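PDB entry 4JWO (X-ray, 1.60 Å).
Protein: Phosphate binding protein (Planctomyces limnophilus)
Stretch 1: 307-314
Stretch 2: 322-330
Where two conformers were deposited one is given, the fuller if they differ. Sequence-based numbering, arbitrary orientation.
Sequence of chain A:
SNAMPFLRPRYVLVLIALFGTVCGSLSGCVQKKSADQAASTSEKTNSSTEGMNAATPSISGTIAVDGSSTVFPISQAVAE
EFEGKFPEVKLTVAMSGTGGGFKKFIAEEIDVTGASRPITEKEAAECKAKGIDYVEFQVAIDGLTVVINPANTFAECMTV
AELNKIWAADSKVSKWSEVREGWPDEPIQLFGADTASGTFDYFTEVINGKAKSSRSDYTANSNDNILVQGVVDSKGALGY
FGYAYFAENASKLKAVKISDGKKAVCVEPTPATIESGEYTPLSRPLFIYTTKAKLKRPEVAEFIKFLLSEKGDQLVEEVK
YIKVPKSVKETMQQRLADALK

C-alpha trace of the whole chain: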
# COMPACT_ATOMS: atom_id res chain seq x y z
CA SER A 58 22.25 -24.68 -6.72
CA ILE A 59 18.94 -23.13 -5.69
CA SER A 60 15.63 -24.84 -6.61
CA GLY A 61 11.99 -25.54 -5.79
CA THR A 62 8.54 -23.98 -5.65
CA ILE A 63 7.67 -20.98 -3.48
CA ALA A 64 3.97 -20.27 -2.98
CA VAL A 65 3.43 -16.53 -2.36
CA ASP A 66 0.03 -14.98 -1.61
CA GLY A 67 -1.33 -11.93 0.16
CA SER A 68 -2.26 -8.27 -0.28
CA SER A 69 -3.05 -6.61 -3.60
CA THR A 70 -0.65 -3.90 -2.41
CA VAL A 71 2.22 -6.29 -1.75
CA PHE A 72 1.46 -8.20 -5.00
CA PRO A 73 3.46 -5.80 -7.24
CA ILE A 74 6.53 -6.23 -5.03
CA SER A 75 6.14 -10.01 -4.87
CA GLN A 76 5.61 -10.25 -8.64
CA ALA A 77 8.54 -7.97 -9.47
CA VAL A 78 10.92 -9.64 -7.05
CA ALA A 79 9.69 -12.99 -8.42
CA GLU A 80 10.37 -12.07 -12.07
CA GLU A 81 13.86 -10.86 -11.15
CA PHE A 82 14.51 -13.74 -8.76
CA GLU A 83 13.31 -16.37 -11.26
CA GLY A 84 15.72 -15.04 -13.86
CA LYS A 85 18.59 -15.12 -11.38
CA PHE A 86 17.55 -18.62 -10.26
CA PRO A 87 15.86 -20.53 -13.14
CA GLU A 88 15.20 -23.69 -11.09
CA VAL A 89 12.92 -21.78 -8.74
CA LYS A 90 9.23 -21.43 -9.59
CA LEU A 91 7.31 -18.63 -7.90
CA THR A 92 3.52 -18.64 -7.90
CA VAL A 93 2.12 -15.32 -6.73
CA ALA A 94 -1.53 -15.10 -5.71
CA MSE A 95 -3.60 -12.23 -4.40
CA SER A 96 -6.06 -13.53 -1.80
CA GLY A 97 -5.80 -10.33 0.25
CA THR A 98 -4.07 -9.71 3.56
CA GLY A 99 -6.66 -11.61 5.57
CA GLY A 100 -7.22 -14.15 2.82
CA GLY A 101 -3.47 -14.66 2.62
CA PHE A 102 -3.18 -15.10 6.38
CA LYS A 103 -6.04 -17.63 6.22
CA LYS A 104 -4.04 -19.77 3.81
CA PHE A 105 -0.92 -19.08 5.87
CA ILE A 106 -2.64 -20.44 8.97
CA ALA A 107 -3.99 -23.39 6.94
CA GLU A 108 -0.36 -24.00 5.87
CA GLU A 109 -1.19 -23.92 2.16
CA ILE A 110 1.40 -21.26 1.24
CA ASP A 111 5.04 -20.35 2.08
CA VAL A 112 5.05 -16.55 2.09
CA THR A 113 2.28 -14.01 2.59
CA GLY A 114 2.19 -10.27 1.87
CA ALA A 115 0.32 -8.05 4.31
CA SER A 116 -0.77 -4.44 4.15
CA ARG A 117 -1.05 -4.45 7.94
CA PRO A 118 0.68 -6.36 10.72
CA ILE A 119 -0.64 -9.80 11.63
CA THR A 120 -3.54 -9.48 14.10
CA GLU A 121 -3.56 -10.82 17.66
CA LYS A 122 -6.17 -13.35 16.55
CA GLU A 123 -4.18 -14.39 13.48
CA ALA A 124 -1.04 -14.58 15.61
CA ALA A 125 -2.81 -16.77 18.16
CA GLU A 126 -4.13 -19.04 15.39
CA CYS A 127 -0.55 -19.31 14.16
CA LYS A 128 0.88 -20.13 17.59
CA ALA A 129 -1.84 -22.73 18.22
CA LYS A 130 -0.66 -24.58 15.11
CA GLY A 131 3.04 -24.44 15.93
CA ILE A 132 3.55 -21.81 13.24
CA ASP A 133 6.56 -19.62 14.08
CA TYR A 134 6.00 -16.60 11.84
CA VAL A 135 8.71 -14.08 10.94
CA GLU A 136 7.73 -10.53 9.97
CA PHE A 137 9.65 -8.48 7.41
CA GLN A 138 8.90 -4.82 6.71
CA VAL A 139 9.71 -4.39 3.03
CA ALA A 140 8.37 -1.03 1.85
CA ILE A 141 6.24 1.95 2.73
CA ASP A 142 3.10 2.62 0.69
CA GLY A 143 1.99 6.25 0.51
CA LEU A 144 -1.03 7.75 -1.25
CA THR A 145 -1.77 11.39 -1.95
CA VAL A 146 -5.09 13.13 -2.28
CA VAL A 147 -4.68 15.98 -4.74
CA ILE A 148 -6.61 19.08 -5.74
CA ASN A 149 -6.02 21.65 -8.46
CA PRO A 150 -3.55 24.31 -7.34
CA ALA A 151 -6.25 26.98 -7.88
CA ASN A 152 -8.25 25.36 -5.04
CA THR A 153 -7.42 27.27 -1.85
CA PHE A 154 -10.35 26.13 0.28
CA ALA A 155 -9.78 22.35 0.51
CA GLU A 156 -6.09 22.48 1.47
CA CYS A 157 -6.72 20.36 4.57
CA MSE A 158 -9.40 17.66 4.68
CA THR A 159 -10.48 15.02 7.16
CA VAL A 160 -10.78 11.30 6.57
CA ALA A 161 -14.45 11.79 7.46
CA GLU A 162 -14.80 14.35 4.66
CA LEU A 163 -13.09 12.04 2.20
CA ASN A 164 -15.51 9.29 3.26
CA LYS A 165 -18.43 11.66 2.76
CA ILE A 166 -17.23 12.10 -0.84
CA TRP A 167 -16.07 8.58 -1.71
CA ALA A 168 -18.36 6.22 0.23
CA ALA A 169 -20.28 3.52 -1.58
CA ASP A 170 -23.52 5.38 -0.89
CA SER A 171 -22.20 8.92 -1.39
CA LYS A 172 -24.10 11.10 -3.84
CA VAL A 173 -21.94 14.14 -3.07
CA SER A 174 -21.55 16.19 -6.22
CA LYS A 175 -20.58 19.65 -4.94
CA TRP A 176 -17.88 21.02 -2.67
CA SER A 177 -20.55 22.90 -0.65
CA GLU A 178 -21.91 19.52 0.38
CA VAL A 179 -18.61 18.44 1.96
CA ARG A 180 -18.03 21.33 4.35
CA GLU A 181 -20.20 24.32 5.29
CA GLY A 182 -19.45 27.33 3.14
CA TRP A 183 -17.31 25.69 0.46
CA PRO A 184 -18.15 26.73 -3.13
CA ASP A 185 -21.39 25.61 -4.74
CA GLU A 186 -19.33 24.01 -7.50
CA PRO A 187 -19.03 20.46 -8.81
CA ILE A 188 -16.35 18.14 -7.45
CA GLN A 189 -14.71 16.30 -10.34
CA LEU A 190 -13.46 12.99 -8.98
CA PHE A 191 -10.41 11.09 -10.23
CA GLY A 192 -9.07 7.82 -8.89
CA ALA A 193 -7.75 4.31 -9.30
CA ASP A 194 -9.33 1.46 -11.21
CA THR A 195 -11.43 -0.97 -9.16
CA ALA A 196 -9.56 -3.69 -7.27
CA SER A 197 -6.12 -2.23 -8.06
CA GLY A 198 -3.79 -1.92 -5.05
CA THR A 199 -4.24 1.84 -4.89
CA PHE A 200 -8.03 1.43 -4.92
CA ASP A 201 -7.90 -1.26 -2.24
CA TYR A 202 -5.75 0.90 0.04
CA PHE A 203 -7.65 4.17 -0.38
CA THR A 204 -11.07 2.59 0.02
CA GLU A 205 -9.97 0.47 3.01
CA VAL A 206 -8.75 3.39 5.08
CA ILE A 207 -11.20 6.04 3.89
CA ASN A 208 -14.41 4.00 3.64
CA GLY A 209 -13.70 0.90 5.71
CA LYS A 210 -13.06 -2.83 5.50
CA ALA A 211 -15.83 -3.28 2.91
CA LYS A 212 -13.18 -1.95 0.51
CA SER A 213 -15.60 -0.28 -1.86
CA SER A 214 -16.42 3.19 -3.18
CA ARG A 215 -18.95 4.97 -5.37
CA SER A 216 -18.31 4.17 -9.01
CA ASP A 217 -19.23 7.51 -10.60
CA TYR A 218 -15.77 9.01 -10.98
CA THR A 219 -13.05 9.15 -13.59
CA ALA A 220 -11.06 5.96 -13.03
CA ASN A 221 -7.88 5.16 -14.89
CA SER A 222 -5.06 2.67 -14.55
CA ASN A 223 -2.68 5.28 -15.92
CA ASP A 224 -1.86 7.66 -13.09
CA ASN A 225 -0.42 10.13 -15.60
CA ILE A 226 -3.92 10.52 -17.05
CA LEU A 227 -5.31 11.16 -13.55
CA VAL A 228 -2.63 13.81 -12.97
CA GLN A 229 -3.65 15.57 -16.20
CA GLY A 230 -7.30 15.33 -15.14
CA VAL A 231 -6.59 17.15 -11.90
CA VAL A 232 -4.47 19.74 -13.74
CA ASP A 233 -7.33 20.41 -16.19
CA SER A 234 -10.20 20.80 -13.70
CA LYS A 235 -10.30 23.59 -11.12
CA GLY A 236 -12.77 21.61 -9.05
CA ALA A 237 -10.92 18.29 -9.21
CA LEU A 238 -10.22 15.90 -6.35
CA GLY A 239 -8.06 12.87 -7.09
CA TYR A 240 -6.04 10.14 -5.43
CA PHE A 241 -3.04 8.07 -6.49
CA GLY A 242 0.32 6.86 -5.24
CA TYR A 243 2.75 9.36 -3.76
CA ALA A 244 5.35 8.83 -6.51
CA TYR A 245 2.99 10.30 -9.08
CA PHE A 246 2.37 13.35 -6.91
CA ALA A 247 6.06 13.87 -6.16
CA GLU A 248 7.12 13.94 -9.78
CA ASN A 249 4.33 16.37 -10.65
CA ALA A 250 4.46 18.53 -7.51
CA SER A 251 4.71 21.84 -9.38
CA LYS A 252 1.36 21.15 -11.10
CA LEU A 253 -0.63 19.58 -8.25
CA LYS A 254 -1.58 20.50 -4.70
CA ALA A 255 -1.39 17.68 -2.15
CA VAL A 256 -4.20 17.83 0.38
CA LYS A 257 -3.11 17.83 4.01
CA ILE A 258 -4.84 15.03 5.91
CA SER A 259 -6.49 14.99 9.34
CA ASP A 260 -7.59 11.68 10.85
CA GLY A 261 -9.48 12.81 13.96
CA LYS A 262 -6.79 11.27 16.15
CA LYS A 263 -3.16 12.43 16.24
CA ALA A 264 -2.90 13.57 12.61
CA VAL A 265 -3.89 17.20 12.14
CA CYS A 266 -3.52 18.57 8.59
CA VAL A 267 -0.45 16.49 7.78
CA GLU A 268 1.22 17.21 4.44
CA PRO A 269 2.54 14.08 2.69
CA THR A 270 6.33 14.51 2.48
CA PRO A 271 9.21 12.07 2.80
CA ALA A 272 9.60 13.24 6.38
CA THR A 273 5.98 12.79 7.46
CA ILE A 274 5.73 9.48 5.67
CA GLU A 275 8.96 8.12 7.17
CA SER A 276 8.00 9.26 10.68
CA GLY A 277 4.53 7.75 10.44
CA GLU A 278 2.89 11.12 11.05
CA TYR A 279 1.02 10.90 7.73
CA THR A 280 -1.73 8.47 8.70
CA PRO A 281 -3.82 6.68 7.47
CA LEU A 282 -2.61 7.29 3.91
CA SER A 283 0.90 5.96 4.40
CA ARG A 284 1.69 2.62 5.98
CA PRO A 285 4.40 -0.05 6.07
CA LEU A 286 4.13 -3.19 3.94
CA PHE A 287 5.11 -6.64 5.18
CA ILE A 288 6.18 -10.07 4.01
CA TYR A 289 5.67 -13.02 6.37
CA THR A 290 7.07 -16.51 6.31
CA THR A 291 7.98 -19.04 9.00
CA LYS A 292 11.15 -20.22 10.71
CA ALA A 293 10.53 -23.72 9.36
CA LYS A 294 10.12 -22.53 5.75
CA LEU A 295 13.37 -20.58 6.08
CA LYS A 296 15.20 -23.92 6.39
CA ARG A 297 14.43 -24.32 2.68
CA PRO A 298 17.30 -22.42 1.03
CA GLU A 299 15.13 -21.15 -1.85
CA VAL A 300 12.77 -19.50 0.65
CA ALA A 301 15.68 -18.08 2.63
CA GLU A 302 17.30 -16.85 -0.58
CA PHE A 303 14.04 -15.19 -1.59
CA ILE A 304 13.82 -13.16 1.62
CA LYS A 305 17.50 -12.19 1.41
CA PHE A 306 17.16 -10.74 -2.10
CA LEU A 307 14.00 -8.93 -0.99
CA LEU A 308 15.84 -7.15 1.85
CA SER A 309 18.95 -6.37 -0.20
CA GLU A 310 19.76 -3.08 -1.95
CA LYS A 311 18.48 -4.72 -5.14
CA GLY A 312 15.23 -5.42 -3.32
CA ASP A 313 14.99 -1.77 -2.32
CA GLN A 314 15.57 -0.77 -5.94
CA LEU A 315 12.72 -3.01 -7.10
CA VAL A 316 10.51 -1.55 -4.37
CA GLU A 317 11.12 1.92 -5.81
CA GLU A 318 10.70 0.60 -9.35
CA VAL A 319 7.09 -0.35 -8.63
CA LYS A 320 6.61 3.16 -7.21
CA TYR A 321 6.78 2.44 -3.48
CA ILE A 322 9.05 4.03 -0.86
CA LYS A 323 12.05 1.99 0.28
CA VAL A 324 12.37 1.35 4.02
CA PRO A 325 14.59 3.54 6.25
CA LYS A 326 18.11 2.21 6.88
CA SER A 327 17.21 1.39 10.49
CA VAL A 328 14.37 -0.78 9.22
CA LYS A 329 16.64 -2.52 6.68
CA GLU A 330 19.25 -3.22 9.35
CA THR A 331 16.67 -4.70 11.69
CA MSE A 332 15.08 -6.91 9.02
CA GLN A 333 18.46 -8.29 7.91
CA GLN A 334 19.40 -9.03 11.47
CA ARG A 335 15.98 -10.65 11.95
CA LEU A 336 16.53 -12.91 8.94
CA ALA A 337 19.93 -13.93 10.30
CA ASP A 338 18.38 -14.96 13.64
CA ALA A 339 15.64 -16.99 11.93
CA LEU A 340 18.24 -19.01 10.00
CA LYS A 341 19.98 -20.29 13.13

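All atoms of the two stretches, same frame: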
# COMPACT_ATOMS: atom_id res chain seq x y z
N LEU A 307 15.05 -9.91 -1.27
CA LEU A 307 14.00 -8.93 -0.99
C LEU A 307 14.50 -7.79 -0.10
O LEU A 307 14.15 -6.63 -0.30
CB LEU A 307 12.82 -9.66 -0.34
CG LEU A 307 11.55 -8.92 0.03
CD1 LEU A 307 11.03 -8.16 -1.17
CD2 LEU A 307 10.50 -9.91 0.53
N LEU A 308 15.35 -8.13 0.87
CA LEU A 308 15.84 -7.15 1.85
C LEU A 308 17.10 -6.43 1.37
O LEU A 308 17.52 -5.44 1.97
CB LEU A 308 16.14 -7.85 3.18
CG LEU A 308 15.00 -8.62 3.86
CD1 LEU A 308 15.45 -9.21 5.19
CD2 LEU A 308 13.79 -7.72 4.06
N SER A 309 17.70 -6.92 0.30
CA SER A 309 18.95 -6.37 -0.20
C SER A 309 18.73 -5.02 -0.87
O SER A 309 17.60 -4.59 -1.04
CB SER A 309 19.59 -7.32 -1.21
OG SER A 309 18.77 -7.45 -2.36
N GLU A 310 19.83 -4.36 -1.24
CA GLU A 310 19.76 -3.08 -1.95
C GLU A 310 19.04 -3.25 -3.28
O GLU A 310 18.35 -2.33 -3.74
CB GLU A 310 21.17 -2.51 -2.16
CG GLU A 310 21.19 -1.14 -2.82
CD GLU A 310 20.60 -0.05 -1.94
OE1 GLU A 310 20.58 -0.20 -0.70
OE2 GLU A 310 20.15 0.98 -2.50
N LYS A 311 19.20 -4.41 -3.90
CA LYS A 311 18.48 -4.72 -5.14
C LYS A 311 16.99 -4.82 -4.88
O LYS A 311 16.18 -4.43 -5.73
CB LYS A 311 18.99 -6.02 -5.74
CG LYS A 311 20.36 -5.91 -6.36
CD LYS A 311 20.80 -7.24 -6.96
CE LYS A 311 22.14 -7.11 -7.66
NZ LYS A 311 22.60 -8.43 -8.18
N GLY A 312 16.62 -5.35 -3.72
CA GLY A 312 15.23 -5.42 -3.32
C GLY A 312 14.66 -4.03 -3.17
O GLY A 312 13.55 -3.76 -3.64
N ASP A 313 15.42 -3.15 -2.52
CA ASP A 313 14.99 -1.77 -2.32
C ASP A 313 14.80 -1.07 -3.66
O ASP A 313 13.88 -0.27 -3.82
CB ASP A 313 16.02 -1.00 -1.49
CG ASP A 313 16.17 -1.55 -0.08
OD1 ASP A 313 15.22 -2.17 0.44
OD2 ASP A 313 17.26 -1.36 0.50
N GLN A 314 15.67 -1.37 -4.61
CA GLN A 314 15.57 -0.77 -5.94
C GLN A 314 14.29 -1.21 -6.65
O GLN A 314 13.64 -0.41 -7.31
CB GLN A 314 16.80 -1.08 -6.79
CG GLN A 314 17.99 -0.18 -6.50
CD GLN A 314 19.29 -0.70 -7.08
OE1 GLN A 314 19.30 -1.66 -7.86
NE2 GLN A 314 20.40 -0.07 -6.71
N ILE A 322 7.97 3.35 -1.58
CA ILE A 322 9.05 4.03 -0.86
C ILE A 322 9.90 2.96 -0.16
O ILE A 322 9.36 2.08 0.51
CB ILE A 322 8.45 5.01 0.17
CG1 ILE A 322 7.71 6.15 -0.56
CG2 ILE A 322 9.53 5.54 1.08
CD1 ILE A 322 6.74 6.93 0.30
N LYS A 323 11.21 3.02 -0.34
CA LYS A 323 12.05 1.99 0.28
C LYS A 323 12.13 2.26 1.78
O LYS A 323 11.97 3.40 2.23
CB LYS A 323 13.45 1.94 -0.36
CG LYS A 323 14.32 3.14 -0.08
CD LYS A 323 15.70 2.94 -0.67
CE LYS A 323 16.59 4.15 -0.40
NZ LYS A 323 17.98 3.90 -0.87
N VAL A 324 12.34 1.20 2.56
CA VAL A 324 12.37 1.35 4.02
C VAL A 324 13.60 2.15 4.48
O VAL A 324 14.65 2.12 3.84
CB VAL A 324 12.36 -0.02 4.74
CG1 VAL A 324 11.05 -0.77 4.44
CG2 VAL A 324 13.57 -0.84 4.34
N PRO A 325 13.46 2.86 5.61
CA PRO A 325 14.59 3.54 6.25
C PRO A 325 15.73 2.57 6.55
O PRO A 325 15.48 1.37 6.68
CB PRO A 325 13.99 4.05 7.57
CG PRO A 325 12.53 4.25 7.25
CD PRO A 325 12.18 3.14 6.30
N LYS A 326 16.96 3.07 6.63
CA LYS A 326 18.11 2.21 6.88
C LYS A 326 17.94 1.44 8.19
O LYS A 326 18.34 0.28 8.28
CB LYS A 326 19.42 3.01 6.92
CG LYS A 326 19.86 3.60 5.59
CD LYS A 326 20.20 2.52 4.57
CE LYS A 326 20.48 3.11 3.19
NZ LYS A 326 20.97 2.08 2.23
N SER A 327 17.36 2.08 9.21
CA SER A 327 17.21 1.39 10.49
C SER A 327 16.28 0.20 10.35
O SER A 327 16.49 -0.83 10.99
CB SER A 327 16.73 2.34 11.60
OG SER A 327 15.39 2.75 11.37
N VAL A 328 15.28 0.33 9.49
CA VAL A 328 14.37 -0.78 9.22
C VAL A 328 15.10 -1.91 8.49
O VAL A 328 15.00 -3.07 8.88
CB VAL A 328 13.14 -0.33 8.40
CG1 VAL A 328 12.26 -1.53 8.08
CG2 VAL A 328 12.35 0.73 9.17
N LYS A 329 15.86 -1.55 7.46
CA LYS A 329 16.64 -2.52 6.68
C LYS A 329 17.59 -3.30 7.58
O LYS A 329 17.67 -4.53 7.49
CB LYS A 329 17.43 -1.82 5.59
CG LYS A 329 18.34 -2.72 4.77
CD LYS A 329 19.01 -1.93 3.65
CE LYS A 329 19.90 -2.81 2.78
NZ LYS A 329 20.54 -2.04 1.68
N GLU A 330 18.30 -2.59 8.45
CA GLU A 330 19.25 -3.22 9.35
C GLU A 330 18.55 -4.24 10.23
O GLU A 330 19.01 -5.37 10.40
CB GLU A 330 19.95 -2.17 10.23
CG GLU A 330 20.87 -2.78 11.30
CD GLU A 330 21.56 -1.73 12.18
OE1 GLU A 330 21.93 -0.65 11.67
OE2 GLU A 330 21.74 -2.00 13.38
O HOH W 1 12.53 -1.28 0.91
O HOH W 2 16.44 0.43 2.40

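Helix 310-314 and helix 326-330 run at 130° between their N-to-C directions, and their axes come no nearer than 12.4 Å. The helices themselves stand apart; elsewhere the backbones come closer. The chain comes closest at two points: Asp 313 CA lies 5.4 Å from Lys 323 CA, and Leu 308 CA lies 6.7 Å from Lys 329 CA. Ser 309 caps the first helix, its OG accepting a weak hydrogen bond from Gly 312 N at 3.3 Å, while Asp 313 N to Ser 309 O, 3.0 Å, opens the regular backbone bonding. Pro 325 takes the N-cap position of the second helix, and its O accepts from Lys 329 N at 3.0 Å.

No direct hydrogen bond crosses the interface; charge pairing dominates the polar contacts. Lys 329, with all four chi angles t, is fully extended, which brings its amine within reach of two carboxylates: NZ is 3.0 Å from Glu 310 OE1 and 3.6 Å from Asp 313 OD2, a salt bridge in each case. Its CE passes 3.6 Å from Leu 308 O. Glu 310 starts sideways, but its end approaches the other stretch and also forms two long salt bridges, OE1 to Lys 326 NZ at 3.7 Å and OE2 to Lys 323 NZ at 4.0 Å. One acid thus faces three lysines.

Asp 313 points toward the second stretch, and its CB meets the aliphatic part of Lys 323 at CD, 4.0 Å away. Its carboxylate reaches the Val 324 backbone through two waters. Water 1 donates to Asp 313 OD1 (2.9 Å) and accepts from Val 324 N (3.0 Å); water 2 donates to Val 324 O (2.9 Å) and, weakly, to Asp 313 OD2 (2.7 Å). The contact is small, burying 304 Å² in total.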